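PDB 5ZLI: glutamine synthetase from Helicobacter pylori, which belongs to the glutamine synthetase family, class I beta, and assembles as twelve copies of a chain pairing a beta-grasp domain with a catalytic domain. Local coordinates for residues Phe321-Thr326 with Phe368-Ser373. Sequence-based numbering, arbitrary orientation.
Sequences FTNAST and FRFPDS
In the catalytic domain, the C-terminal end of helix 315-322 meets the loop that leaves strand 366-368 for helix 377-393, and Thr322 and Asn323 there face Phe370, Pro371 and Asp372. The backbones come closest at Thr322 and Pro371, whose CA atoms are 4.7 Å apart. One backbone bond joins the segments: Asp372 N donates to Thr322 O over 3.2 Å, nearly straight. Beside it, Thr322 and Pro371 point the same way, CB to CB at 3.7 Å.

Asn323, the first residue to leave helical torsions, sends its amide across. CG lies anti to the carbonyl carbon (chi1 -59°), and ND2 donates to Phe370 O, which lies in the plane of the Asn323 amide, with an N-H...O angle of 170°. That carbonyl is also bound by Arg331 NH1, giving it two donors. Asn323 ND2 also lies 3.0 Å from Asp372 OD2; the amide and carboxylate planes are turned 83° apart, and Ser328 OG is hydrogen-bonded to the same OD2.

The Phe370 ring presents its edge to the polar pair: Thr322 OG1 and Asn323 OD1, each 3.9 Å from Phe370 CD2, lie near the ring plane, while Pro371 CD covers part of one face. All the touching residues are buried, so the two cross-segment hydrogen bonds, beside the nonpolar Thr322-Pro371 contact, lie in the interior. Donors from Asn323 and Arg331 would be expected to offset the negative end of the Phe370 carbonyl, and Ser328 OG that of Asp372 OD2.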
loop_
_atom_site.group_PDB
_atom_site.type_symbol
_atom_site.label_atom_id
_atom_site.label_comp_id
_atom_site.label_asym_id
_atom_site.label_seq_id
_atom_site.Cartn_x
_atom_site.Cartn_y
_atom_site.Cartn_z
ATOM N N PHE B 321 -20.036 15.820 -47.499
ATOM C CA PHE B 321 -20.934 14.756 -47.094
ATOM C C PHE B 321 -20.240 13.428 -46.910
ATOM O O PHE B 321 -20.725 12.601 -46.120
ATOM C CB PHE B 321 -22.057 14.576 -48.109
ATOM C CG PHE B 321 -22.852 15.809 -48.341
ATOM C CD1 PHE B 321 -23.858 16.160 -47.469
ATOM C CD2 PHE B 321 -22.620 16.602 -49.451
ATOM C CE1 PHE B 321 -24.615 17.303 -47.680
ATOM C CE2 PHE B 321 -23.375 17.751 -49.673
ATOM C CZ PHE B 321 -24.378 18.092 -48.793
ATOM N N THR B 322 -19.122 13.213 -47.622
ATOM C CA THR B 322 -18.370 11.967 -47.547
ATOM C C THR B 322 -17.290 11.993 -46.485
ATOM O O THR B 322 -16.849 10.924 -46.043
ATOM C CB THR B 322 -17.700 11.645 -48.887
ATOM O OG1 THR B 322 -16.943 12.773 -49.323
ATOM C CG2 THR B 322 -18.747 11.309 -49.914
ATOM N N ASN B 323 -16.824 13.193 -46.113
ATOM C CA ASN B 323 -15.764 13.409 -45.114
ATOM C C ASN B 323 -16.278 14.489 -44.163
ATOM O O ASN B 323 -15.804 15.633 -44.173
ATOM C CB ASN B 323 -14.466 13.796 -45.799
ATOM C CG ASN B 323 -14.025 12.736 -46.766
ATOM O OD1 ASN B 323 -14.546 12.645 -47.885
ATOM N ND2 ASN B 323 -13.081 11.898 -46.339
ATOM N N ALA B 324 -17.228 14.082 -43.304
ATOM C CA ALA B 324 -18.147 14.998 -42.649
ATOM C C ALA B 324 -17.744 15.323 -41.214
ATOM O O ALA B 324 -18.543 15.909 -40.468
ATOM C CB ALA B 324 -19.566 14.429 -42.709
ATOM N N SER B 325 -16.534 14.945 -40.808
ATOM C CA SER B 325 -15.983 15.329 -39.518
ATOM C C SER B 325 -14.616 15.928 -39.746
ATOM O O SER B 325 -13.947 15.650 -40.739
ATOM C CB SER B 325 -15.833 14.151 -38.572
ATOM O OG SER B 325 -14.931 13.227 -39.118
ATOM N N THR B 326 -14.196 16.754 -38.811
ATOM C CA THR B 326 -12.829 17.221 -38.885
ATOM C C THR B 326 -11.837 16.071 -38.751
ATOM O O THR B 326 -10.698 16.151 -39.239
ATOM C CB THR B 326 -12.654 18.278 -37.839
ATOM O OG1 THR B 326 -13.258 17.777 -36.639
ATOM C CG2 THR B 326 -13.354 19.519 -38.311
ATOM N N PHE B 368 -14.060 4.921 -55.049
ATOM C CA PHE B 368 -13.686 6.222 -54.482
ATOM C C PHE B 368 -13.083 6.015 -53.095
ATOM O O PHE B 368 -13.758 5.524 -52.179
ATOM C CB PHE B 368 -14.888 7.162 -54.421
ATOM C CG PHE B 368 -15.595 7.300 -55.738
ATOM C CD1 PHE B 368 -15.082 8.087 -56.750
ATOM C CD2 PHE B 368 -16.760 6.592 -55.985
ATOM C CE1 PHE B 368 -15.752 8.182 -57.967
ATOM C CE2 PHE B 368 -17.416 6.705 -57.181
ATOM C CZ PHE B 368 -16.922 7.480 -58.169
ATOM N N ARG B 369 -11.819 6.391 -52.946
ATOM C CA ARG B 369 -11.072 6.096 -51.737
ATOM C C ARG B 369 -11.116 7.222 -50.712
ATOM O O ARG B 369 -10.618 7.031 -49.599
ATOM C CB ARG B 369 -9.616 5.772 -52.073
ATOM C CG ARG B 369 -9.437 4.603 -52.996
ATOM C CD ARG B 369 -7.971 4.394 -53.310
ATOM N NE ARG B 369 -7.144 4.199 -52.114
ATOM C CZ ARG B 369 -7.104 3.069 -51.402
ATOM N NH1 ARG B 369 -7.844 2.021 -51.744
ATOM N NH2 ARG B 369 -6.320 2.981 -50.340
ATOM N N PHE B 370 -11.621 8.398 -51.067
ATOM C CA PHE B 370 -11.617 9.509 -50.124
ATOM C C PHE B 370 -12.714 9.470 -49.060
ATOM O O PHE B 370 -12.503 10.045 -47.987
ATOM C CB PHE B 370 -11.653 10.844 -50.871
ATOM C CG PHE B 370 -12.765 10.959 -51.883
ATOM C CD1 PHE B 370 -12.566 10.559 -53.195
ATOM C CD2 PHE B 370 -13.994 11.489 -51.540
ATOM C CE1 PHE B 370 -13.564 10.654 -54.130
ATOM C CE2 PHE B 370 -15.016 11.582 -52.489
ATOM C CZ PHE B 370 -14.791 11.162 -53.780
ATOM N N PRO B 371 -13.868 8.823 -49.255
ATOM C CA PRO B 371 -14.876 8.824 -48.177
ATOM C C PRO B 371 -14.481 7.967 -46.977
ATOM O O PRO B 371 -13.654 7.056 -47.062
ATOM C CB PRO B 371 -16.144 8.291 -48.852
ATOM C CG PRO B 371 -15.734 7.767 -50.125
ATOM C CD PRO B 371 -14.423 8.303 -50.515
ATOM N N ASP B 372 -15.092 8.294 -45.829
ATOM C CA ASP B 372 -14.915 7.571 -44.567
ATOM C C ASP B 372 -16.252 7.360 -43.871
ATOM O O ASP B 372 -17.298 7.867 -44.289
ATOM C CB ASP B 372 -13.954 8.292 -43.611
ATOM C CG ASP B 372 -14.304 9.769 -43.400
ATOM O OD1 ASP B 372 -15.424 10.054 -42.928
ATOM O OD2 ASP B 372 -13.435 10.640 -43.680
ATOM N N SER B 373 -16.210 6.587 -42.788
ATOM C CA SER B 373 -17.449 6.178 -42.130
ATOM C C SER B 373 -18.007 7.233 -41.189
ATOM O O SER B 373 -19.136 7.081 -40.711
ATOM C CB SER B 373 -17.248 4.865 -41.376
ATOM O OG SER B 373 -16.700 3.859 -42.226
#